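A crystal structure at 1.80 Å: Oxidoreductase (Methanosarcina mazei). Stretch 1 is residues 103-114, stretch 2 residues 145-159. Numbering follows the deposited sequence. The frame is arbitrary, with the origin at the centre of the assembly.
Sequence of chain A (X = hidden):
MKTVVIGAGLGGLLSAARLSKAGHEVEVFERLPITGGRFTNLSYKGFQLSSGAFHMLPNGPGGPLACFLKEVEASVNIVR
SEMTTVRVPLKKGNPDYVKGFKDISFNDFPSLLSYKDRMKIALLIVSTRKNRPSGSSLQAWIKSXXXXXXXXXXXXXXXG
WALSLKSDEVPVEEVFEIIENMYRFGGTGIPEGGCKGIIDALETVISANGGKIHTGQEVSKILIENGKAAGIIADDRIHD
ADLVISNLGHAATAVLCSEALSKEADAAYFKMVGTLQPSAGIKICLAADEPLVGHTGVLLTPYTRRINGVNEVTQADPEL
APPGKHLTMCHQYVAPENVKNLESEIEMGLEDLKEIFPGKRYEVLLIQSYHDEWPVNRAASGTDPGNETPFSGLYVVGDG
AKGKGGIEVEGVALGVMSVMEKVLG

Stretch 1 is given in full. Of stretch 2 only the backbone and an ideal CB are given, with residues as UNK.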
ATOM      1  N   ASP A 103       2.524 -12.962  22.809  1.00 18.07           N
ATOM      2  CA  ASP A 103       1.856 -12.745  21.524  1.00 17.80           C
ATOM      3  C   ASP A 103       0.432 -13.303  21.540  1.00 18.03           C
ATOM      4  O   ASP A 103       0.204 -14.407  22.051  1.00 18.46           O
ATOM      5  CB  ASP A 103       2.649 -13.412  20.389  1.00 18.03           C
ATOM      6  CG  ASP A 103       3.982 -12.733  20.107  1.00 17.90           C
ATOM      7  OD1 ASP A 103       4.209 -11.588  20.548  1.00 18.34           O
ATOM      8  OD2 ASP A 103       4.823 -13.351  19.417  1.00 18.96           O
ATOM      9  N   ILE A 104      -0.517 -12.545  20.989  1.00 17.28           N
ATOM     10  CA  ILE A 104      -1.895 -13.006  20.796  1.00 16.97           C
ATOM     11  C   ILE A 104      -2.265 -12.973  19.312  1.00 17.27           C
ATOM     12  O   ILE A 104      -1.680 -12.221  18.543  1.00 16.86           O
ATOM     13  CB  ILE A 104      -2.902 -12.123  21.574  1.00 17.27           C
ATOM     14  CG1 ILE A 104      -2.923 -10.709  20.991  1.00 16.38           C
ATOM     15  CG2 ILE A 104      -2.535 -12.069  23.049  1.00 17.03           C
ATOM     16  CD1 ILE A 104      -4.193  -9.920  21.281  1.00 17.12           C
ATOM     17  N   SER A 105      -3.235 -13.787  18.912  1.00 17.47           N
ATOM     18  CA  SER A 105      -3.766 -13.748  17.555  1.00 17.99           C
ATOM     19  C   SER A 105      -4.524 -12.435  17.303  1.00 17.81           C
ATOM     20  O   SER A 105      -5.151 -11.887  18.209  1.00 17.62           O
ATOM     21  CB  SER A 105      -4.688 -14.952  17.339  1.00 18.76           C
ATOM     22  OG  SER A 105      -5.181 -14.976  16.013  1.00 22.00           O
ATOM     23  N   PHE A 106      -4.459 -11.929  16.076  1.00 18.06           N
ATOM     24  CA  PHE A 106      -5.128 -10.675  15.721  1.00 18.58           C
ATOM     25  C   PHE A 106      -6.606 -10.712  16.090  1.00 19.09           C
ATOM     26  O   PHE A 106      -7.128  -9.778  16.689  1.00 18.82           O
ATOM     27  CB  PHE A 106      -4.953 -10.400  14.224  1.00 18.42           C
ATOM     28  CG  PHE A 106      -5.603  -9.129  13.739  1.00 19.01           C
ATOM     29  CD1 PHE A 106      -4.934  -7.913  13.817  1.00 18.16           C
ATOM     30  CD2 PHE A 106      -6.867  -9.160  13.164  1.00 20.06           C
ATOM     31  CE1 PHE A 106      -5.518  -6.742  13.353  1.00 18.60           C
ATOM     32  CE2 PHE A 106      -7.460  -7.986  12.691  1.00 20.65           C
ATOM     33  CZ  PHE A 106      -6.782  -6.783  12.781  1.00 20.23           C
ATOM     34  N   ASN A 107      -7.283 -11.798  15.735  1.00 20.50           N
ATOM     35  CA  ASN A 107      -8.716 -11.901  16.031  1.00 22.04           C
ATOM     36  C   ASN A 107      -9.065 -12.021  17.513  1.00 22.14           C
ATOM     37  O   ASN A 107     -10.240 -11.884  17.885  1.00 22.93           O
ATOM     38  CB  ASN A 107      -9.357 -13.031  15.228  1.00 22.69           C
ATOM     39  CG  ASN A 107      -9.406 -12.730  13.746  1.00 25.10           C
ATOM     40  OD1 ASN A 107      -8.853 -13.473  12.932  1.00 29.84           O
ATOM     41  ND2 ASN A 107     -10.057 -11.625  13.383  1.00 26.67           N
ATOM     42  N   ASP A 108      -8.057 -12.267  18.353  1.00 21.78           N
ATOM     43  CA  ASP A 108      -8.244 -12.346  19.804  1.00 21.71           C
ATOM     44  C   ASP A 108      -7.933 -11.023  20.506  1.00 20.98           C
ATOM     45  O   ASP A 108      -7.692 -11.006  21.712  1.00 21.24           O
ATOM     46  CB  ASP A 108      -7.374 -13.452  20.411  1.00 22.08           C
ATOM     47  CG  ASP A 108      -7.864 -14.845  20.066  1.00 24.60           C
ATOM     48  OD1 ASP A 108      -9.014 -14.987  19.578  1.00 26.23           O
ATOM     49  OD2 ASP A 108      -7.098 -15.807  20.304  1.00 26.75           O
ATOM     50  N   PHE A 109      -7.938  -9.918  19.763  1.00 19.78           N
ATOM     51  CA  PHE A 109      -7.591  -8.624  20.354  1.00 19.39           C
ATOM     52  C   PHE A 109      -8.521  -8.270  21.523  1.00 19.17           C
ATOM     53  O   PHE A 109      -8.090  -7.650  22.494  1.00 18.89           O
ATOM     54  CB  PHE A 109      -7.512  -7.491  19.295  1.00 19.43           C
ATOM     55  CG  PHE A 109      -8.844  -7.024  18.791  1.00 18.67           C
ATOM     56  CD1 PHE A 109      -9.561  -6.063  19.485  1.00 18.64           C
ATOM     57  CD2 PHE A 109      -9.384  -7.547  17.622  1.00 18.79           C
ATOM     58  CE1 PHE A 109     -10.787  -5.627  19.029  1.00 18.23           C
ATOM     59  CE2 PHE A 109     -10.617  -7.116  17.160  1.00 18.62           C
ATOM     60  CZ  PHE A 109     -11.319  -6.158  17.868  1.00 19.07           C
ATOM     61  N   PRO A 110      -9.794  -8.702  21.458  1.00 19.00           N
ATOM     62  CA  PRO A 110     -10.655  -8.340  22.589  1.00 19.19           C
ATOM     63  C   PRO A 110     -10.332  -9.121  23.861  1.00 19.44           C
ATOM     64  O   PRO A 110     -10.755  -8.722  24.949  1.00 19.63           O
ATOM     65  CB  PRO A 110     -12.069  -8.688  22.093  1.00 19.33           C
ATOM     66  CG  PRO A 110     -11.938  -8.808  20.570  1.00 18.82           C
ATOM     67  CD  PRO A 110     -10.547  -9.355  20.377  1.00 18.83           C
ATOM     68  N   SER A 111      -9.583 -10.217  23.731  1.00 19.66           N
ATOM     69  CA  SER A 111      -9.277 -11.071  24.885  1.00 19.87           C
ATOM     70  C   SER A 111      -8.525 -10.351  26.001  1.00 19.94           C
ATOM     71  O   SER A 111      -8.517 -10.822  27.149  1.00 20.30           O
ATOM     72  CB  SER A 111      -8.475 -12.294  24.454  1.00 20.32           C
ATOM     73  OG  SER A 111      -7.166 -11.904  24.071  1.00 21.26           O
ATOM     74  N   LEU A 112      -7.914  -9.210  25.684  1.00 18.64           N
ATOM     75  CA  LEU A 112      -7.111  -8.472  26.655  1.00 18.31           C
ATOM     76  C   LEU A 112      -7.939  -7.437  27.401  1.00 17.93           C
ATOM     77  O   LEU A 112      -7.445  -6.756  28.302  1.00 18.07           O
ATOM     78  CB  LEU A 112      -5.917  -7.793  25.980  1.00 18.37           C
ATOM     79  CG  LEU A 112      -4.906  -8.725  25.307  1.00 18.78           C
ATOM     80  CD1 LEU A 112      -3.699  -7.923  24.851  1.00 19.98           C
ATOM     81  CD2 LEU A 112      -4.475  -9.848  26.252  1.00 20.58           C
ATOM     82  N   LEU A 113      -9.207  -7.332  27.024  1.00 17.18           N
ATOM     83  CA  LEU A 113     -10.130  -6.394  27.658  1.00 16.27           C
ATOM     84  C   LEU A 113     -10.837  -7.051  28.843  1.00 16.08           C
ATOM     85  O   LEU A 113     -10.855  -8.273  28.953  1.00 15.77           O
ATOM     86  CB  LEU A 113     -11.187  -5.962  26.642  1.00 16.13           C
ATOM     87  CG  LEU A 113     -10.740  -5.156  25.418  1.00 15.88           C
ATOM     88  CD1 LEU A 113     -11.890  -5.072  24.405  1.00 14.52           C
ATOM     89  CD2 LEU A 113     -10.319  -3.781  25.838  1.00 15.34           C
ATOM     90  N   SER A 114     -11.424  -6.232  29.712  1.00 15.75           N
ATOM     91  CA  SER A 114     -12.333  -6.729  30.751  1.00 15.47           C
ATOM     92  C   SER A 114     -13.490  -7.503  30.116  1.00 15.69           C
ATOM     93  O   SER A 114     -13.770  -7.350  28.924  1.00 15.39           O
ATOM     94  CB  SER A 114     -12.895  -5.555  31.534  1.00 15.62           C
ATOM     95  OG  SER A 114     -13.748  -4.793  30.697  1.00 15.48           O
ATOM     96  N   UNK A 145     -16.512   4.322  22.803  1.00 16.18           N
ATOM     97  CA  UNK A 145     -17.038   2.974  23.060  1.00 16.17           C
ATOM     98  C   UNK A 145     -16.409   2.269  24.271  1.00 16.67           C
ATOM     99  O   UNK A 145     -17.114   1.639  25.073  1.00 16.55           O
ATOM    100  CB  UNK A 145     -16.827   2.107  21.817  1.00 16.17           C
ATOM    101  N   UNK A 146     -15.086   2.354  24.370  1.00 17.33           N
ATOM    102  CA  UNK A 146     -14.306   1.660  25.396  1.00 18.49           C
ATOM    103  C   UNK A 146     -13.155   2.568  25.860  1.00 18.92           C
ATOM    104  O   UNK A 146     -12.459   3.159  25.027  1.00 19.02           O
ATOM    105  CB  UNK A 146     -13.768   0.331  24.863  1.00 18.49           C
ATOM    106  N   UNK A 147     -12.958   2.683  27.175  1.00 19.12           N
ATOM    107  CA  UNK A 147     -11.924   3.580  27.724  1.00 19.63           C
ATOM    108  C   UNK A 147     -10.523   2.943  27.795  1.00 18.84           C
ATOM    109  O   UNK A 147      -9.517   3.648  27.820  1.00 18.99           O
ATOM    110  CB  UNK A 147     -12.339   4.032  29.126  1.00 19.63           C
ATOM    111  N   UNK A 148     -10.465   1.617  27.805  1.00 18.22           N
ATOM    112  CA  UNK A 148      -9.188   0.893  27.853  1.00 17.47           C
ATOM    113  C   UNK A 148      -8.222   1.350  26.746  1.00 17.66           C
ATOM    114  O   UNK A 148      -8.508   1.221  25.554  1.00 16.88           O
ATOM    115  CB  UNK A 148      -9.438  -0.611  27.732  1.00 17.47           C
ATOM    116  N   UNK A 149      -7.071   1.878  27.155  1.00 16.99           N
ATOM    117  CA  UNK A 149      -6.074   2.361  26.209  1.00 17.34           C
ATOM    118  C   UNK A 149      -5.561   1.282  25.242  1.00 16.26           C
ATOM    119  O   UNK A 149      -5.041   1.618  24.173  1.00 15.99           O
ATOM    120  CB  UNK A 149      -4.893   2.952  26.982  1.00 17.34           C
ATOM    121  N   UNK A 150      -5.691   0.007  25.612  1.00 14.32           N
ATOM    122  CA  UNK A 150      -5.294  -1.105  24.733  1.00 13.88           C
ATOM    123  C   UNK A 150      -5.851  -0.959  23.319  1.00 12.98           C
ATOM    124  O   UNK A 150      -5.140  -1.162  22.334  1.00 12.01           O
ATOM    125  CB  UNK A 150      -5.761  -2.435  25.328  1.00 13.88           C
ATOM    126  N   UNK A 151      -7.126  -0.611  23.207  1.00 12.46           N
ATOM    127  CA  UNK A 151      -7.705  -0.534  21.879  1.00 11.86           C
ATOM    128  C   UNK A 151      -7.077   0.583  21.040  1.00 12.18           C
ATOM    129  O   UNK A 151      -6.981   0.441  19.817  1.00 12.12           O
ATOM    130  CB  UNK A 151      -9.217  -0.323  21.984  1.00 11.86           C
ATOM    131  N   UNK A 152      -6.656   1.679  21.676  1.00 11.80           N
ATOM    132  CA  UNK A 152      -6.000   2.776  20.937  1.00 12.13           C
ATOM    133  C   UNK A 152      -4.591   2.374  20.497  1.00 11.59           C
ATOM    134  O   UNK A 152      -4.192   2.637  19.361  1.00 11.51           O
ATOM    135  CB  UNK A 152      -5.936   4.039  21.798  1.00 12.13           C
ATOM    136  N   UNK A 153      -3.846   1.719  21.385  1.00 10.70           N
ATOM    137  CA  UNK A 153      -2.520   1.207  21.003  1.00 10.73           C
ATOM    138  C   UNK A 153      -2.646   0.222  19.841  1.00 10.20           C
ATOM    139  O   UNK A 153      -1.868   0.272  18.877  1.00  9.31           O
ATOM    140  CB  UNK A 153      -1.837   0.533  22.195  1.00 10.73           C
ATOM    141  N   UNK A 154      -3.618  -0.681  19.947  1.00  9.68           N
ATOM    142  CA  UNK A 154      -3.846  -1.699  18.926  1.00  9.99           C
ATOM    143  C   UNK A 154      -4.246  -1.021  17.621  1.00  9.71           C
ATOM    144  O   UNK A 154      -3.687  -1.314  16.570  1.00  9.44           O
ATOM    145  CB  UNK A 154      -4.920  -2.693  19.372  1.00  9.99           C
ATOM    146  N   UNK A 155      -5.197  -0.091  17.700  1.00  9.20           N
ATOM    147  CA  UNK A 155      -5.648   0.645  16.503  1.00  9.33           C
ATOM    148  C   UNK A 155      -4.505   1.403  15.836  1.00  9.48           C
ATOM    149  O   UNK A 155      -4.381   1.398  14.604  1.00  9.67           O
ATOM    150  CB  UNK A 155      -6.764   1.625  16.873  1.00  9.33           C
ATOM    151  N   UNK A 156      -3.669   2.063  16.635  1.00  9.26           N
ATOM    152  CA  UNK A 156      -2.537   2.803  16.060  1.00  9.77           C
ATOM    153  C   UNK A 156      -1.564   1.864  15.358  1.00  9.87           C
ATOM    154  O   UNK A 156      -0.974   2.211  14.339  1.00  9.67           O
ATOM    155  CB  UNK A 156      -1.805   3.591  17.148  1.00  9.77           C
ATOM    156  N   UNK A 157      -1.365   0.676  15.922  1.00  9.56           N
ATOM    157  CA  UNK A 157      -0.488  -0.304  15.291  1.00  9.88           C
ATOM    158  C   UNK A 157      -1.084  -0.787  13.963  1.00  9.74           C
ATOM    159  O   UNK A 157      -0.410  -0.819  12.925  1.00  9.40           O
ATOM    160  CB  UNK A 157      -0.250  -1.488  16.230  1.00  9.88           C
ATOM    161  N   UNK A 158      -2.359  -1.147  13.984  1.00  9.20           N
ATOM    162  CA  UNK A 158      -3.019  -1.553  12.760  1.00 10.42           C
ATOM    163  C   UNK A 158      -2.971  -0.455  11.700  1.00  9.99           C
ATOM    164  O   UNK A 158      -2.635  -0.721  10.548  1.00 10.37           O
ATOM    165  CB  UNK A 158      -4.470  -1.940  13.052  1.00 10.42           C
ATOM    166  N   UNK A 159      -3.333   0.768  12.085  1.00  9.04           N
ATOM    167  CA  UNK A 159      -3.374   1.898  11.142  1.00  9.41           C
ATOM    168  C   UNK A 159      -1.991   2.287  10.614  1.00  8.78           C
ATOM    169  O   UNK A 159      -1.834   2.658   9.436  1.00  8.38           O
ATOM    170  CB  UNK A 159      -4.016   3.112  11.817  1.00  9.41           C
TER

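Position 145 has nothing of stretch 1 within 5.5 Å of its ideal CB, so the visible atoms set no preference; it is Gln145. At 146 CA-to-CB points toward stretch 1, with CB 5.5 Å from Leu113 CD2. A medium apolar chain would suit, and Val146 brings CG1 to 4.3 Å from Leu113 CD2. Position 147 is out of reach and almost unconstrained; it is Ser147.

Position 148 points toward stretch 1, its CB 3.8 Å from Leu113 CD2, and phi/psi of -53/119 directly precede a helix. Such an N-cap favours Ser, Thr, Asp or Asn, while the nearby Leu112 O and Ser114 N offer polar groups to be reached through water. The residue is Asp148: OD1 accepts from the N of residue 150 at 2.9 Å (163°). OD2 accepts from two waters, at 2.6 Å from water 1 and 2.8 Å from water 2; the first also donates to Leu112 O, the second accepts from Ser114 N. Position 149 points away and tolerates polar chains; it is Glu149.

At 150 CB points toward stretch 1 but lies 4.8 Å from Leu113 CD2 and 5.4 Å from Leu112 CB, leaving room for a long side chain. Ile104, Phe109, Leu112 and Leu113 present apolar surface, and Phe109 O is a backbone acceptor. A large apolar residue would fit, and one with a donor would fit best. Trp150 meets both demands: NE1 donates to Phe109 O (2.8 Å, 156°), an in-plane approach, while Leu112 CD1 sits over the face of the six-membered ring, 3.9 Å from its centroid.

Position 151 points sideways, its CB 5.3 Å from Leu113 CD2, so a branched apolar chain could bend back. Leu151 does: CG lies 4.0 Å from Leu113 CD2, and CD2 lies 3.9 Å from Phe109 CD1 at that ring's edge. Positions 152 and 153 are beyond reach; they are Ile152 and Lys153.

Position 154 points toward stretch 1 with CB 5.5 Å from Phe109 CB, and the rings of Phe106 and Phe109 lie beyond. Leu, Met or an aromatic could fill this gap. Phe154 lies nearly parallel to the Phe109 ring (18°) but slid apart, with Phe109 CB over its face, 3.9 Å from the centroid; its CZ is 3.4 Å from Phe106 CE1.

Positions 155, 156 and 157 are out of reach: Ala155, Asp156 and Ser157. At 158 CB points toward stretch 1, 4.9 Å from Phe106 CE1, and several apolar chains would serve; Phe158 places CD1 4.2 Å from Phe106 CE1. Position 159, again out of reach, is Cys159.

Stretch 2, residues 145-159: QVSDEWLIKFADSFC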
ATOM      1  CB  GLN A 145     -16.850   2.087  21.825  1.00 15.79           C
ATOM      2  CG  GLN A 145     -17.623   2.583  20.610  1.00 15.71           C
ATOM      3  CD  GLN A 145     -19.077   2.764  20.936  1.00 16.38           C
ATOM      4  OE1 GLN A 145     -19.762   1.807  21.291  1.00 16.62           O
ATOM      5  NE2 GLN A 145     -19.561   3.997  20.835  1.00 17.59           N
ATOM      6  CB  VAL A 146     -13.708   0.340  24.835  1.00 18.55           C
ATOM      7  CG1 VAL A 146     -12.806  -0.321  25.872  1.00 19.65           C
ATOM      8  CG2 VAL A 146     -14.824  -0.609  24.381  1.00 19.18           C
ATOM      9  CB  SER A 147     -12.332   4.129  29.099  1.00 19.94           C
ATOM     10  OG  SER A 147     -12.180   3.148  30.123  1.00 23.38           O
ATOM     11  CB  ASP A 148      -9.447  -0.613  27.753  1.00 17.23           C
ATOM     12  CG  ASP A 148      -8.223  -1.464  28.115  1.00 17.59           C
ATOM     13  OD1 ASP A 148      -7.062  -1.007  27.974  1.00 16.71           O
ATOM     14  OD2 ASP A 148      -8.438  -2.622  28.520  1.00 17.58           O
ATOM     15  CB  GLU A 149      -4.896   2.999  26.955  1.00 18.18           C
ATOM     16  CG  GLU A 149      -3.820   3.568  26.030  1.00 23.09           C
ATOM     17  CD  GLU A 149      -2.579   4.052  26.772  1.00 28.18           C
ATOM     18  OE1 GLU A 149      -2.024   3.286  27.604  1.00 31.05           O
ATOM     19  OE2 GLU A 149      -2.146   5.198  26.506  1.00 30.56           O
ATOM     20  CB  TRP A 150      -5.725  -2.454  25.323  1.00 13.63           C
ATOM     21  CG  TRP A 150      -5.870  -3.608  24.327  1.00 13.98           C
ATOM     22  CD1 TRP A 150      -6.990  -4.372  24.116  1.00 14.24           C
ATOM     23  CD2 TRP A 150      -4.870  -4.118  23.430  1.00 14.10           C
ATOM     24  NE1 TRP A 150      -6.750  -5.314  23.145  1.00 15.33           N
ATOM     25  CE2 TRP A 150      -5.454  -5.186  22.713  1.00 14.20           C
ATOM     26  CE3 TRP A 150      -3.540  -3.769  23.160  1.00 13.88           C
ATOM     27  CZ2 TRP A 150      -4.758  -5.908  21.741  1.00 14.44           C
ATOM     28  CZ3 TRP A 150      -2.845  -4.493  22.196  1.00 12.35           C
ATOM     29  CH2 TRP A 150      -3.455  -5.551  21.504  1.00 12.99           C
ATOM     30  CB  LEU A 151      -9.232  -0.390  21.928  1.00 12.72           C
ATOM     31  CG  LEU A 151      -9.996  -1.584  22.495  1.00 13.25           C
ATOM     32  CD1 LEU A 151     -11.506  -1.333  22.294  1.00 14.74           C
ATOM     33  CD2 LEU A 151      -9.546  -2.885  21.829  1.00 15.58           C
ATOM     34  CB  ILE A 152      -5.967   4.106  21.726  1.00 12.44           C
ATOM     35  CG1 ILE A 152      -7.402   4.578  22.018  1.00 13.82           C
ATOM     36  CG2 ILE A 152      -5.253   5.183  20.926  1.00 13.68           C
ATOM     37  CD1 ILE A 152      -8.267   4.667  20.774  1.00 17.48           C
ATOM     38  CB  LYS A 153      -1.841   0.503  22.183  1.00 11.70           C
ATOM     39  CG  LYS A 153      -1.761   1.353  23.421  1.00 14.06           C
ATOM     40  CD  LYS A 153      -0.934   2.579  23.185  1.00 20.38           C
ATOM     41  CE  LYS A 153       0.540   2.266  23.281  1.00 22.71           C
ATOM     42  NZ  LYS A 153       1.361   3.519  23.248  1.00 27.11           N
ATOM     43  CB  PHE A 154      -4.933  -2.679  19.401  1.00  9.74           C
ATOM     44  CG  PHE A 154      -5.339  -3.688  18.371  1.00 11.87           C
ATOM     45  CD1 PHE A 154      -4.426  -4.588  17.865  1.00 11.67           C
ATOM     46  CD2 PHE A 154      -6.654  -3.746  17.919  1.00 13.68           C
ATOM     47  CE1 PHE A 154      -4.792  -5.516  16.913  1.00 12.94           C
ATOM     48  CE2 PHE A 154      -7.035  -4.672  16.971  1.00 14.45           C
ATOM     49  CZ  PHE A 154      -6.093  -5.566  16.463  1.00 14.35           C
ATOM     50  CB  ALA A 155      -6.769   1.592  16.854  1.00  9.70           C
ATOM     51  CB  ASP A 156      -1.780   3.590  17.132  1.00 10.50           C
ATOM     52  CG  ASP A 156      -2.391   4.945  17.424  1.00 12.77           C
ATOM     53  OD1 ASP A 156      -3.265   5.416  16.654  1.00 13.94           O
ATOM     54  OD2 ASP A 156      -1.981   5.549  18.440  1.00 15.80           O
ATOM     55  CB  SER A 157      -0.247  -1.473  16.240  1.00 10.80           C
ATOM     56  OG  SER A 157       0.532  -2.479  15.623  1.00 13.08           O
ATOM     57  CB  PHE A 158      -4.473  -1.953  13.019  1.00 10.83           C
ATOM     58  CG  PHE A 158      -5.257  -2.129  11.766  1.00 12.86           C
ATOM     59  CD1 PHE A 158      -5.119  -3.280  11.014  1.00 16.03           C
ATOM     60  CD2 PHE A 158      -6.096  -1.128  11.312  1.00 15.59           C
ATOM     61  CE1 PHE A 158      -5.835  -3.441   9.834  1.00 16.38           C
ATOM     62  CE2 PHE A 158      -6.810  -1.281  10.138  1.00 16.75           C
ATOM     63  CZ  PHE A 158      -6.670  -2.441   9.397  1.00 16.90           C
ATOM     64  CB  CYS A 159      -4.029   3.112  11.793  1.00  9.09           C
ATOM     65  SG  CYS A 159      -5.829   2.972  12.016  1.00 11.56           S
TER
HETATM   66  O   HOH W   1      -6.532  -4.281  28.941  1.00 29.41           O
HETATM   67  O   HOH W   2     -10.994  -3.414  29.400  1.00 17.37           O
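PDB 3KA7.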